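Local coordinates for uncharacterized protein (Helicobacter pylori, PDB 4O5J), which probably attaches the bacterium to sialic acid-bearing carbohydrates as the outer-membrane adhesin SabA, seen here as its extracellular adhesion domain, at residues Y105-V110 and T212-K217; D150-L155 and D205-T210; L199-M204 and A248-L253. All coordinates share one frame; numbering follows the deposited sequence.

Contact 1: Y105-V110 and T212-K217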
ATOM      1  N   TYR A 105     -20.534 -19.312  -4.727  1.00 30.48           N
ATOM      2  CA  TYR A 105     -21.286 -20.002  -3.684  1.00 26.76           C
ATOM      3  C   TYR A 105     -21.123 -19.205  -2.407  1.00 32.67           C
ATOM      4  O   TYR A 105     -20.044 -19.260  -1.772  1.00 32.37           O
ATOM      5  CB  TYR A 105     -20.751 -21.438  -3.535  1.00 25.50           C
ATOM      6  CG  TYR A 105     -21.594 -22.285  -2.636  1.00 29.42           C
ATOM      7  CD1 TYR A 105     -22.790 -22.883  -3.092  1.00 31.74           C
ATOM      8  CD2 TYR A 105     -21.210 -22.529  -1.338  1.00 27.92           C
ATOM      9  CE1 TYR A 105     -23.578 -23.663  -2.250  1.00 25.87           C
ATOM     10  CE2 TYR A 105     -21.985 -23.318  -0.494  1.00 28.36           C
ATOM     11  CZ  TYR A 105     -23.145 -23.867  -0.943  1.00 29.19           C
ATOM     12  OH  TYR A 105     -23.885 -24.603  -0.068  1.00 32.00           O
ATOM     13  N   PHE A 106     -22.157 -18.453  -2.027  1.00 28.88           N
ATOM     14  CA  PHE A 106     -22.035 -17.459  -0.969  1.00 32.35           C
ATOM     15  C   PHE A 106     -21.817 -18.077   0.426  1.00 27.50           C
ATOM     16  O   PHE A 106     -22.210 -19.195   0.683  1.00 28.01           O
ATOM     17  CB  PHE A 106     -23.282 -16.561  -0.873  1.00 27.68           C
ATOM     18  CG  PHE A 106     -23.822 -16.077  -2.226  1.00 27.68           C
ATOM     19  CD1 PHE A 106     -22.962 -15.946  -3.319  1.00 28.57           C
ATOM     20  CD2 PHE A 106     -25.162 -15.739  -2.348  1.00 28.64           C
ATOM     21  CE1 PHE A 106     -23.432 -15.506  -4.566  1.00 32.49           C
ATOM     22  CE2 PHE A 106     -25.657 -15.257  -3.619  1.00 26.58           C
ATOM     23  CZ  PHE A 106     -24.790 -15.177  -4.723  1.00 31.67           C
ATOM     24  N   THR A 107     -21.229 -17.267   1.300  1.00 27.66           N
ATOM     25  CA  THR A 107     -21.114 -17.623   2.710  1.00 27.21           C
ATOM     26  C   THR A 107     -22.312 -17.040   3.461  1.00 32.87           C
ATOM     27  O   THR A 107     -22.327 -16.978   4.701  1.00 34.82           O
ATOM     28  CB  THR A 107     -19.805 -17.073   3.290  1.00 31.22           C
ATOM     29  OG1 THR A 107     -19.833 -15.645   3.197  1.00 27.72           O
ATOM     30  CG2 THR A 107     -18.601 -17.620   2.528  1.00 25.96           C
ATOM     31  N   PHE A 108     -23.348 -16.629   2.713  1.00 29.25           N
ATOM     32  CA  PHE A 108     -24.591 -16.112   3.327  1.00 25.49           C
ATOM     33  C   PHE A 108     -25.763 -16.472   2.418  1.00 30.43           C
ATOM     34  O   PHE A 108     -25.577 -16.859   1.253  1.00 35.16           O
ATOM     35  CB  PHE A 108     -24.482 -14.589   3.505  1.00 23.42           C
ATOM     36  CG  PHE A 108     -24.052 -13.865   2.250  1.00 31.30           C
ATOM     37  CD1 PHE A 108     -25.020 -13.441   1.289  1.00 30.19           C
ATOM     38  CD2 PHE A 108     -22.708 -13.607   2.006  1.00 28.70           C
ATOM     39  CE1 PHE A 108     -24.617 -12.765   0.116  1.00 32.97           C
ATOM     40  CE2 PHE A 108     -22.305 -12.912   0.845  1.00 29.41           C
ATOM     41  CZ  PHE A 108     -23.262 -12.510  -0.122  1.00 30.55           C
ATOM     42  N   PHE A 109     -26.982 -16.338   2.946  1.00 31.14           N
ATOM     43  CA  PHE A 109     -28.194 -16.663   2.222  1.00 26.65           C
ATOM     44  C   PHE A 109     -28.888 -15.363   1.725  1.00 29.49           C
ATOM     45  O   PHE A 109     -29.153 -14.442   2.516  1.00 32.57           O
ATOM     46  CB  PHE A 109     -29.157 -17.400   3.130  1.00 28.73           C
ATOM     47  CG  PHE A 109     -30.479 -17.724   2.494  1.00 32.94           C
ATOM     48  CD1 PHE A 109     -30.594 -18.749   1.550  1.00 33.57           C
ATOM     49  CD2 PHE A 109     -31.629 -16.975   2.844  1.00 34.65           C
ATOM     50  CE1 PHE A 109     -31.833 -19.031   0.949  1.00 32.70           C
ATOM     51  CE2 PHE A 109     -32.863 -17.273   2.271  1.00 35.69           C
ATOM     52  CZ  PHE A 109     -32.977 -18.322   1.331  1.00 34.46           C
ATOM     53  N   VAL A 110     -29.130 -15.270   0.422  1.00 31.72           N
ATOM     54  CA  VAL A 110     -29.801 -14.083  -0.137  1.00 35.26           C
ATOM     55  C   VAL A 110     -31.272 -14.408  -0.286  1.00 35.81           C
ATOM     56  O   VAL A 110     -31.642 -15.291  -1.047  1.00 37.79           O
ATOM     57  CB  VAL A 110     -29.245 -13.668  -1.484  1.00 30.93           C
ATOM     58  CG1 VAL A 110     -30.103 -12.521  -2.116  1.00 27.34           C
ATOM     59  CG2 VAL A 110     -27.799 -13.250  -1.366  1.00 26.25           C
ATOM     60  N   THR A 212     -24.587  -8.814   7.980  1.00 36.03           N
ATOM     61  CA  THR A 212     -24.750 -10.172   7.539  1.00 29.04           C
ATOM     62  C   THR A 212     -23.439 -10.900   7.834  1.00 32.05           C
ATOM     63  O   THR A 212     -22.370 -10.477   7.364  1.00 34.12           O
ATOM     64  CB  THR A 212     -25.011 -10.208   6.015  1.00 25.78           C
ATOM     65  OG1 THR A 212     -26.347  -9.650   5.789  1.00 32.79           O
ATOM     66  CG2 THR A 212     -25.027 -11.657   5.504  1.00 28.30           C
ATOM     67  N   ALA A 213     -23.509 -11.997   8.576  1.00 35.99           N
ATOM     68  CA  ALA A 213     -22.270 -12.742   8.932  1.00 32.48           C
ATOM     69  C   ALA A 213     -21.882 -13.685   7.826  1.00 36.25           C
ATOM     70  O   ALA A 213     -22.756 -14.198   7.116  1.00 36.27           O
ATOM     71  CB  ALA A 213     -22.512 -13.494  10.253  1.00 26.08           C
ATOM     72  N   MET A 214     -20.587 -13.932   7.642  1.00 33.26           N
ATOM     73  CA  MET A 214     -20.179 -14.900   6.645  1.00 31.26           C
ATOM     74  C   MET A 214     -19.911 -16.271   7.265  1.00 33.43           C
ATOM     75  O   MET A 214     -19.205 -16.393   8.306  1.00 32.84           O
ATOM     76  CB  MET A 214     -18.967 -14.377   5.815  1.00 28.51           C
ATOM     77  CG  MET A 214     -17.740 -14.064   6.610  1.00 29.68           C
ATOM     78  SD  MET A 214     -16.389 -13.389   5.586  1.00 36.70           S
ATOM     79  CE  MET A 214     -15.957 -14.789   4.526  1.00 28.62           C
ATOM     80  N   MET A 215     -20.448 -17.321   6.643  1.00 28.52           N
ATOM     81  CA  MET A 215     -20.271 -18.686   7.124  1.00 27.84           C
ATOM     82  C   MET A 215     -19.080 -19.327   6.389  1.00 25.00           C
ATOM     83  O   MET A 215     -19.243 -19.848   5.259  1.00 30.66           O
ATOM     84  CB  MET A 215     -21.547 -19.481   6.860  1.00 23.66           C
ATOM     85  CG  MET A 215     -22.755 -18.912   7.596  1.00 28.16           C
ATOM     86  SD  MET A 215     -24.329 -19.787   7.240  1.00 35.03           S
ATOM     87  CE  MET A 215     -24.639 -19.288   5.524  1.00 28.43           C
ATOM     88  N   TRP A 216     -17.896 -19.276   6.978  1.00 25.95           N
ATOM     89  CA  TRP A 216     -16.697 -19.838   6.329  1.00 28.52           C
ATOM     90  C   TRP A 216     -16.814 -21.317   6.026  1.00 30.41           C
ATOM     91  O   TRP A 216     -16.163 -21.805   5.117  1.00 27.94           O
ATOM     92  CB  TRP A 216     -15.433 -19.579   7.129  1.00 24.85           C
ATOM     93  CG  TRP A 216     -14.969 -18.158   7.066  1.00 29.41           C
ATOM     94  CD1 TRP A 216     -15.513 -17.074   7.715  1.00 27.54           C
ATOM     95  CD2 TRP A 216     -13.796 -17.658   6.353  1.00 31.09           C
ATOM     96  NE1 TRP A 216     -14.782 -15.915   7.419  1.00 31.70           N
ATOM     97  CE2 TRP A 216     -13.726 -16.238   6.601  1.00 28.66           C
ATOM     98  CE3 TRP A 216     -12.810 -18.254   5.551  1.00 32.55           C
ATOM     99  CZ2 TRP A 216     -12.711 -15.452   6.077  1.00 31.98           C
ATOM    100  CZ3 TRP A 216     -11.809 -17.479   5.019  1.00 30.20           C
ATOM    101  CH2 TRP A 216     -11.742 -16.094   5.261  1.00 32.77           C
ATOM    102  N   LYS A 217     -17.652 -22.052   6.779  1.00 29.67           N
ATOM    103  CA  LYS A 217     -17.838 -23.463   6.508  1.00 31.63           C
ATOM    104  C   LYS A 217     -18.448 -23.688   5.113  1.00 34.71           C
ATOM    105  O   LYS A 217     -18.266 -24.780   4.524  1.00 35.28           O
ATOM    106  CB  LYS A 217     -18.721 -24.106   7.584  1.00 27.72           C
ATOM    107  CG  LYS A 217     -18.837 -25.602   7.470  1.00 28.45           C
ATOM    108  CD  LYS A 217     -17.422 -26.292   7.656  1.00 31.91           C
ATOM    109  CE  LYS A 217     -17.540 -27.827   7.511  1.00 36.38           C
ATOM    110  NZ  LYS A 217     -16.217 -28.487   7.635  1.00 34.03           N
TER
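T107 and M215 meet through one hydrogen bond, from M215 N to T107 O, which is short at 2.7 Å and nearly straight, with 163° at the hydrogen. Residues 214 and 215 also bring carbon to that oxygen: M214 CA gives a weaker CA-H...O contact, and the methionine chain of M215, bent at its last torsion, folds back until its CE methyl is 3.4 Å from T107 O. The threonine side chain lies alongside that of M214, both pointing the same way. Its chi1 of 62° places OG1 between the backbone N and the carbonyl carbon, beside M214 CB. The hydroxyl itself is satisfied elsewhere, by the carbonyl of Y101. Next along the chain, F108 CB abuts T212 CG2 at 3.6 Å, the two side chains crossing at about a right angle.

The case illustrates how one backbone bond can tie a loop to a strand: T107, in the loop just ahead of strand 109-110, is joined to strand 214-215. Strand 109-110 pairs in parallel with 143-144, while strand 214-215 pairs antiparallel with 234-235, both of them short pieces of sheet within this largely helical adhesion domain.

Further out lie several aromatic rings. The F108 ring carries F106 CB over the centre of one face, 3.9 Å above the plane, and also meets the ring of Y101. M214 CE rests 3.2 Å above one face of the W216 indole, offset toward the rim, and the same indole meets Y318 edge-to-face. T212, whose methyl touches F108, is held at its hydroxyl by the carbonyl of A143.

Contact 2: D150-L155 and D205-T210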
ATOM      1  N   ASP A 150     -27.688  -7.152  -4.664  1.00 35.55           N
ATOM      2  CA  ASP A 150     -27.593  -6.552  -6.011  1.00 32.82           C
ATOM      3  C   ASP A 150     -26.599  -5.419  -6.071  1.00 31.80           C
ATOM      4  O   ASP A 150     -25.751  -5.394  -6.970  1.00 32.41           O
ATOM      5  CB  ASP A 150     -28.973  -6.031  -6.494  1.00 32.20           C
ATOM      6  CG  ASP A 150     -29.942  -7.187  -6.821  1.00 42.77           C
ATOM      7  OD1 ASP A 150     -31.165  -6.926  -6.789  1.00 43.46           O
ATOM      8  OD2 ASP A 150     -29.474  -8.349  -7.050  1.00 38.77           O
ATOM      9  N   LYS A 151     -26.674  -4.498  -5.106  1.00 29.10           N
ATOM     10  CA  LYS A 151     -25.673  -3.441  -5.030  1.00 28.75           C
ATOM     11  C   LYS A 151     -24.234  -3.974  -4.943  1.00 32.01           C
ATOM     12  O   LYS A 151     -23.333  -3.464  -5.627  1.00 33.75           O
ATOM     13  CB  LYS A 151     -25.949  -2.512  -3.844  1.00 38.59           C
ATOM     14  CG  LYS A 151     -27.289  -1.751  -3.954  1.00 44.70           C
ATOM     15  CD  LYS A 151     -27.427  -0.527  -3.020  1.00 55.02           C
ATOM     16  CE  LYS A 151     -27.399  -0.897  -1.556  1.00 67.07           C
ATOM     17  NZ  LYS A 151     -27.227   0.353  -0.731  1.00 86.47           N
ATOM     18  N   MET A 152     -24.004  -4.992  -4.100  1.00 33.64           N
ATOM     19  CA  MET A 152     -22.639  -5.535  -3.979  1.00 30.49           C
ATOM     20  C   MET A 152     -22.207  -6.152  -5.291  1.00 32.46           C
ATOM     21  O   MET A 152     -21.105  -5.839  -5.805  1.00 34.75           O
ATOM     22  CB  MET A 152     -22.560  -6.604  -2.885  1.00 28.39           C
ATOM     23  CG  MET A 152     -22.789  -6.057  -1.478  1.00 30.64           C
ATOM     24  SD  MET A 152     -22.706  -7.434  -0.252  1.00 33.14           S
ATOM     25  CE  MET A 152     -22.988  -6.502   1.249  1.00 30.03           C
ATOM     26  N   LYS A 153     -23.051  -7.033  -5.813  1.00 30.95           N
ATOM     27  CA  LYS A 153     -22.727  -7.754  -7.073  1.00 31.01           C
ATOM     28  C   LYS A 153     -22.387  -6.751  -8.210  1.00 35.46           C
ATOM     29  O   LYS A 153     -21.421  -6.930  -8.960  1.00 34.71           O
ATOM     30  CB  LYS A 153     -23.904  -8.633  -7.473  1.00 28.86           C
ATOM     31  CG  LYS A 153     -23.628  -9.486  -8.698  1.00 27.49           C
ATOM     32  CD  LYS A 153     -22.437 -10.500  -8.470  1.00 22.61           C
ATOM     33  CE  LYS A 153     -22.475 -11.514  -9.564  1.00 26.74           C
ATOM     34  NZ  LYS A 153     -21.392 -12.579  -9.412  1.00 28.40           N
ATOM     35  N   LYS A 154     -23.171  -5.677  -8.327  1.00 32.80           N
ATOM     36  CA  LYS A 154     -22.924  -4.688  -9.357  1.00 30.72           C
ATOM     37  C   LYS A 154     -21.543  -4.032  -9.156  1.00 35.38           C
ATOM     38  O   LYS A 154     -20.732  -3.940 -10.114  1.00 36.40           O
ATOM     39  CB  LYS A 154     -24.074  -3.636  -9.355  1.00 28.26           C
ATOM     40  CG  LYS A 154     -23.811  -2.375 -10.126  1.00 38.83           C
ATOM     41  CD  LYS A 154     -23.623  -2.567 -11.577  1.00 51.23           C
ATOM     42  CE  LYS A 154     -23.695  -1.168 -12.346  1.00 65.59           C
ATOM     43  NZ  LYS A 154     -23.144  -1.473 -13.734  1.00 62.99           N
ATOM     44  N   LEU A 155     -21.248  -3.601  -7.929  1.00 33.24           N
ATOM     45  CA  LEU A 155     -19.914  -3.036  -7.629  1.00 35.70           C
ATOM     46  C   LEU A 155     -18.801  -4.035  -7.961  1.00 32.66           C
ATOM     47  O   LEU A 155     -17.768  -3.642  -8.563  1.00 34.27           O
ATOM     48  CB  LEU A 155     -19.810  -2.603  -6.185  1.00 31.24           C
ATOM     49  CG  LEU A 155     -20.603  -1.348  -5.818  1.00 33.81           C
ATOM     50  CD1 LEU A 155     -20.679  -1.180  -4.307  1.00 31.70           C
ATOM     51  CD2 LEU A 155     -20.012  -0.092  -6.511  1.00 38.55           C
ATOM     52  N   ASP A 205     -16.862  -0.997   1.801  1.00 36.91           N
ATOM     53  CA  ASP A 205     -17.692  -0.209   2.760  1.00 35.57           C
ATOM     54  C   ASP A 205     -19.067  -0.850   2.902  1.00 39.97           C
ATOM     55  O   ASP A 205     -19.596  -0.959   4.011  1.00 37.61           O
ATOM     56  CB  ASP A 205     -17.886   1.215   2.319  1.00 42.45           C
ATOM     57  CG  ASP A 205     -16.628   2.043   2.490  1.00 68.91           C
ATOM     58  OD1 ASP A 205     -15.665   1.488   3.094  1.00 65.60           O
ATOM     59  OD2 ASP A 205     -16.553   3.231   2.006  1.00 72.46           O
ATOM     60  N   LEU A 206     -19.646  -1.261   1.780  1.00 35.09           N
ATOM     61  CA  LEU A 206     -20.972  -1.821   1.791  1.00 33.50           C
ATOM     62  C   LEU A 206     -20.956  -3.142   2.562  1.00 37.73           C
ATOM     63  O   LEU A 206     -21.859  -3.427   3.374  1.00 36.49           O
ATOM     64  CB  LEU A 206     -21.486  -2.025   0.358  1.00 32.98           C
ATOM     65  CG  LEU A 206     -22.921  -2.536   0.244  1.00 36.61           C
ATOM     66  CD1 LEU A 206     -23.851  -1.671   1.114  1.00 35.65           C
ATOM     67  CD2 LEU A 206     -23.370  -2.520  -1.194  1.00 32.74           C
ATOM     68  N   ILE A 207     -19.959  -3.975   2.284  1.00 32.68           N
ATOM     69  CA  ILE A 207     -19.822  -5.229   3.020  1.00 33.38           C
ATOM     70  C   ILE A 207     -19.682  -4.998   4.538  1.00 38.01           C
ATOM     71  O   ILE A 207     -20.365  -5.656   5.370  1.00 36.53           O
ATOM     72  CB  ILE A 207     -18.632  -6.048   2.495  1.00 28.98           C
ATOM     73  CG1 ILE A 207     -18.911  -6.478   1.023  1.00 27.44           C
ATOM     74  CG2 ILE A 207     -18.348  -7.287   3.428  1.00 24.67           C
ATOM     75  CD1 ILE A 207     -17.781  -7.197   0.340  1.00 28.17           C
ATOM     76  N   ALA A 208     -18.826  -4.040   4.909  1.00 31.91           N
ATOM     77  CA  ALA A 208     -18.593  -3.752   6.328  1.00 36.84           C
ATOM     78  C   ALA A 208     -19.885  -3.322   6.984  1.00 39.29           C
ATOM     79  O   ALA A 208     -20.132  -3.645   8.127  1.00 38.68           O
ATOM     80  CB  ALA A 208     -17.528  -2.678   6.497  1.00 29.15           C
ATOM     81  N   ASN A 209     -20.721  -2.579   6.274  1.00 39.78           N
ATOM     82  CA  ASN A 209     -21.925  -1.966   6.868  1.00 39.91           C
ATOM     83  C   ASN A 209     -23.108  -2.880   6.841  1.00 39.47           C
ATOM     84  O   ASN A 209     -24.085  -2.593   7.443  1.00 46.31           O
ATOM     85  CB  ASN A 209     -22.299  -0.691   6.146  1.00 49.85           C
ATOM     86  CG  ASN A 209     -21.387   0.398   6.535  1.00 69.00           C
ATOM     87  OD1 ASN A 209     -21.339   0.730   7.709  1.00 86.34           O
ATOM     88  ND2 ASN A 209     -20.530   0.844   5.617  1.00 87.11           N
ATOM     89  N   THR A 210     -23.022  -4.000   6.139  1.00 35.23           N
ATOM     90  CA  THR A 210     -24.142  -4.887   6.062  1.00 34.19           C
ATOM     91  C   THR A 210     -24.043  -5.924   7.174  1.00 40.34           C
ATOM     92  O   THR A 210     -23.082  -6.724   7.199  1.00 41.18           O
ATOM     93  CB  THR A 210     -24.138  -5.605   4.711  1.00 33.61           C
ATOM     94  OG1 THR A 210     -24.208  -4.612   3.700  1.00 36.89           O
ATOM     95  CG2 THR A 210     -25.327  -6.536   4.610  1.00 26.79           C
TER
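M152 stands with CG anti to its own carbonyl carbon (chi1 -67°) and is fully extended beyond it, which carries its CE methyl across to I207 and T210; L206 answers with CG anti to the backbone N (chi1 -176°), directing its CD2 branch back at M152. The setting is a pair of near-antiparallel helices, 146-163 and 193-209, in the helical part of the adhesion domain, consistent with the antiparallel helix packing of tetratricopeptide-like folds. The short axes of residues 150-155 and 205-209 approach to 10.5 Å, with 153° between their directions.

As a worked case of apolar helix packing, it shows one leucine branch serving three partners. L206 CD2 touches M152 CG at 3.6 Å and K151 CB at 3.7 Å, and lies within 4.3 Å of L155 CD1, so residues spanning little more than one turn of the facing helix gather around one methyl. From K151 it is the aliphatic start of the chain that takes part. The M152 side chain passes L206 obliquely, and no hydrogen bond joins the two segments: the interface rests on shape and apolar contact.

M152 also marks where a third helix closes in. It is buried, also touching W98 and Y101 of helix 82-101, whereas K151 is exposed; Y101 touches I207 as well. At its tip, M152 CE sits 3.8 Å from I207 CA and 4.1 Å from I207 CG1.

T210 comes to the same methyl tip to tip, with its OG1 3.3 Å from M152 CE. That hydroxyl is already committed to its own chain, T210 OG1 donating to L206 O at 2.7 Å.

Contact 3: L199-M204 and A248-L253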
ATOM      1  N   LEU A 199     -14.322   2.097  -6.641  1.00 31.39           N
ATOM      2  CA  LEU A 199     -15.265   1.005  -6.679  1.00 35.00           C
ATOM      3  C   LEU A 199     -14.943   0.025  -5.521  1.00 34.95           C
ATOM      4  O   LEU A 199     -15.848  -0.449  -4.819  1.00 35.03           O
ATOM      5  CB  LEU A 199     -15.210   0.305  -8.034  1.00 32.29           C
ATOM      6  CG  LEU A 199     -15.797   1.101  -9.204  1.00 34.53           C
ATOM      7  CD1 LEU A 199     -15.397   0.463 -10.536  1.00 39.11           C
ATOM      8  CD2 LEU A 199     -17.304   1.215  -9.086  1.00 27.64           C
ATOM      9  N   ALA A 200     -13.662  -0.274  -5.331  1.00 36.13           N
ATOM     10  CA  ALA A 200     -13.204  -1.165  -4.248  1.00 36.47           C
ATOM     11  C   ALA A 200     -13.668  -0.594  -2.899  1.00 34.64           C
ATOM     12  O   ALA A 200     -14.261  -1.324  -2.092  1.00 33.39           O
ATOM     13  CB  ALA A 200     -11.678  -1.297  -4.242  1.00 29.30           C
ATOM     14  N   GLN A 201     -13.426   0.689  -2.679  1.00 38.05           N
ATOM     15  CA  GLN A 201     -13.799   1.347  -1.434  1.00 43.62           C
ATOM     16  C   GLN A 201     -15.331   1.179  -1.183  1.00 39.18           C
ATOM     17  O   GLN A 201     -15.776   0.831  -0.081  1.00 37.61           O
ATOM     18  CB  GLN A 201     -13.376   2.806  -1.480  1.00 42.42           C
ATOM     19  CG  GLN A 201     -13.785   3.622  -0.286  1.00 51.44           C
ATOM     20  CD  GLN A 201     -12.852   3.357   0.851  1.00 84.83           C
ATOM     21  OE1 GLN A 201     -11.666   3.713   0.776  1.00105.63           O
ATOM     22  NE2 GLN A 201     -13.354   2.709   1.919  1.00107.70           N
ATOM     23  N   GLN A 202     -16.138   1.405  -2.225  1.00 32.01           N
ATOM     24  CA  GLN A 202     -17.566   1.299  -2.050  1.00 35.12           C
ATOM     25  C   GLN A 202     -17.997  -0.134  -1.707  1.00 37.78           C
ATOM     26  O   GLN A 202     -18.915  -0.345  -0.915  1.00 34.72           O
ATOM     27  CB  GLN A 202     -18.309   1.727  -3.344  1.00 33.85           C
ATOM     28  CG  GLN A 202     -18.136   3.209  -3.698  1.00 31.20           C
ATOM     29  CD  GLN A 202     -18.911   3.541  -4.976  1.00 39.12           C
ATOM     30  OE1 GLN A 202     -20.125   3.342  -5.087  1.00 43.02           O
ATOM     31  NE2 GLN A 202     -18.182   3.992  -5.955  1.00 42.02           N
ATOM     32  N   LEU A 203     -17.419  -1.098  -2.406  1.00 32.34           N
ATOM     33  CA  LEU A 203     -17.730  -2.495  -2.161  1.00 32.33           C
ATOM     34  C   LEU A 203     -17.384  -2.919  -0.712  1.00 32.38           C
ATOM     35  O   LEU A 203     -18.264  -3.416   0.049  1.00 36.61           O
ATOM     36  CB  LEU A 203     -17.047  -3.383  -3.182  1.00 23.93           C
ATOM     37  CG  LEU A 203     -17.213  -4.886  -3.020  1.00 30.93           C
ATOM     38  CD1 LEU A 203     -18.709  -5.266  -2.957  1.00 27.45           C
ATOM     39  CD2 LEU A 203     -16.485  -5.640  -4.131  1.00 26.19           C
ATOM     40  N   MET A 204     -16.139  -2.694  -0.319  1.00 34.99           N
ATOM     41  CA  MET A 204     -15.709  -3.030   1.056  1.00 34.97           C
ATOM     42  C   MET A 204     -16.540  -2.271   2.080  1.00 35.38           C
ATOM     43  O   MET A 204     -16.915  -2.835   3.126  1.00 35.16           O
ATOM     44  CB  MET A 204     -14.253  -2.733   1.249  1.00 29.92           C
ATOM     45  CG  MET A 204     -13.341  -3.534   0.333  1.00 39.42           C
ATOM     46  SD  MET A 204     -13.538  -5.342   0.482  1.00 39.72           S
ATOM     47  CE  MET A 204     -12.338  -5.669   1.838  1.00 39.02           C
ATOM     48  N   ALA A 248      -8.404  -1.632   4.892  1.00 39.40           N
ATOM     49  CA  ALA A 248      -7.567  -0.496   5.313  1.00 36.28           C
ATOM     50  C   ALA A 248      -6.581  -0.074   4.219  1.00 34.70           C
ATOM     51  O   ALA A 248      -6.132   1.076   4.180  1.00 48.48           O
ATOM     52  CB  ALA A 248      -6.819  -0.843   6.622  1.00 32.21           C
ATOM     53  N   MET A 249      -6.218  -1.001   3.330  1.00 38.30           N
ATOM     54  CA  MET A 249      -5.229  -0.701   2.280  1.00 34.17           C
ATOM     55  C   MET A 249      -5.782   0.353   1.291  1.00 35.38           C
ATOM     56  O   MET A 249      -5.004   1.155   0.727  1.00 39.81           O
ATOM     57  CB  MET A 249      -4.934  -1.929   1.472  1.00 34.24           C
ATOM     58  CG  MET A 249      -4.250  -3.012   2.274  1.00 34.43           C
ATOM     59  SD  MET A 249      -4.189  -4.508   1.255  1.00 40.54           S
ATOM     60  CE  MET A 249      -3.547  -5.763   2.433  1.00 32.04           C
ATOM     61  N   ILE A 250      -7.095   0.385   1.117  1.00 35.18           N
ATOM     62  CA  ILE A 250      -7.654   1.245   0.006  1.00 37.16           C
ATOM     63  C   ILE A 250      -7.402   2.751   0.224  1.00 42.76           C
ATOM     64  O   ILE A 250      -6.755   3.405  -0.606  1.00 42.76           O
ATOM     65  CB  ILE A 250      -9.113   0.910  -0.268  1.00 38.05           C
ATOM     66  CG1 ILE A 250      -9.202  -0.567  -0.651  1.00 34.88           C
ATOM     67  CG2 ILE A 250      -9.714   1.820  -1.384  1.00 37.58           C
ATOM     68  CD1 ILE A 250     -10.540  -1.183  -0.406  1.00 35.27           C
ATOM     69  N   PRO A 251      -7.848   3.319   1.363  1.00 40.96           N
ATOM     70  CA  PRO A 251      -7.594   4.739   1.593  1.00 39.99           C
ATOM     71  C   PRO A 251      -6.110   5.045   1.627  1.00 41.43           C
ATOM     72  O   PRO A 251      -5.703   6.103   1.155  1.00 44.75           O
ATOM     73  CB  PRO A 251      -8.194   5.014   2.982  1.00 35.27           C
ATOM     74  CG  PRO A 251      -9.143   3.905   3.216  1.00 38.08           C
ATOM     75  CD  PRO A 251      -8.585   2.713   2.484  1.00 34.89           C
ATOM     76  N   ILE A 252      -5.305   4.120   2.149  1.00 40.71           N
ATOM     77  CA  ILE A 252      -3.852   4.330   2.166  1.00 43.71           C
ATOM     78  C   ILE A 252      -3.330   4.436   0.735  1.00 47.62           C
ATOM     79  O   ILE A 252      -2.533   5.326   0.406  1.00 42.88           O
ATOM     80  CB  ILE A 252      -3.100   3.193   2.898  1.00 43.10           C
ATOM     81  CG1 ILE A 252      -3.399   3.249   4.385  1.00 37.53           C
ATOM     82  CG2 ILE A 252      -1.610   3.288   2.671  1.00 39.79           C
ATOM     83  CD1 ILE A 252      -2.840   2.017   5.174  1.00 39.46           C
ATOM     84  N   LEU A 253      -3.771   3.517  -0.120  1.00 41.67           N
ATOM     85  CA  LEU A 253      -3.349   3.514  -1.508  1.00 43.21           C
ATOM     86  C   LEU A 253      -3.886   4.802  -2.243  1.00 45.36           C
ATOM     87  O   LEU A 253      -3.155   5.441  -2.993  1.00 44.84           O
ATOM     88  CB  LEU A 253      -3.839   2.255  -2.161  1.00 42.71           C
ATOM     89  CG  LEU A 253      -3.085   1.792  -3.355  1.00 48.49           C
ATOM     90  CD1 LEU A 253      -1.609   1.967  -3.227  1.00 50.55           C
ATOM     91  CD2 LEU A 253      -3.406   0.336  -3.489  1.00 55.65           C
TER
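Q201 OE1 is surrounded by carbon from the facing helix: I250 CG2 and P251 CG each approach this oxygen to 3.5 Å, and P251 CD is close behind. None of these is a hydrogen bond; the amide is held from its other end, where NE2 bonds to OD1 of D205 one turn further along the same helix. That link would help to fix the rotation of the carboxamide, with OE1 facing I250 and P251. The chain gets there by leaving CG anti to the backbone N (chi1 176°) and then bending at chi2 (79°).

The frame is again a near-antiparallel helix pair, 193-209 with 241-268, in the helical body of the adhesion domain, and again in keeping with a tetratricopeptide-like fold. The axes of 199-204 and 248-253 approach to 9.6 Å at 150° between their directions, with the backbones closest at Q201 and I250. Here the general lesson is how a beta-branched residue can divide its work. The CG2 branch of I250 meets the glutamine, packing against Q201 CB at 3.8 Å as well as the oxygen, whereas its longer CG1 arm takes CD1 to A200 and M204. These two lie four residues apart and so share one face of their helix.

P251 adds a local feature. Having no N-H, it makes no bond to the preceding turn, and helix 241-268 is kinked there; the bond from L253 N to M249 O, 2.8 Å, spans the proline. V90 of helix 82-101 also touches I250.

On the apolar side, I250 CD1 is 3.7 Å from M204 CG and 4.0 Å from A200 CB.

Overall arrangement
The three contacts run from a loop-and-strand junction far from the chain's centre to helix packing nearer its middle. Contact 1, about 28 Å from that centre, is nevertheless buried and is the one with a hydrogen bond across its segments. Contacts 2 and 3 have none; they share helix 193-209, which packs on helix 146-163 in one and on helix 241-268 in the other. Contact 2 is partly open at its margin, while contact 3, about 11 Å from the centre, is more enclosed, although P251 is exposed. These two touch directly, L155 packing on L199, Q202 and L203. Helix 82-101 borders all three, through Y101 in contacts 1 and 2 and V90 in contact 3.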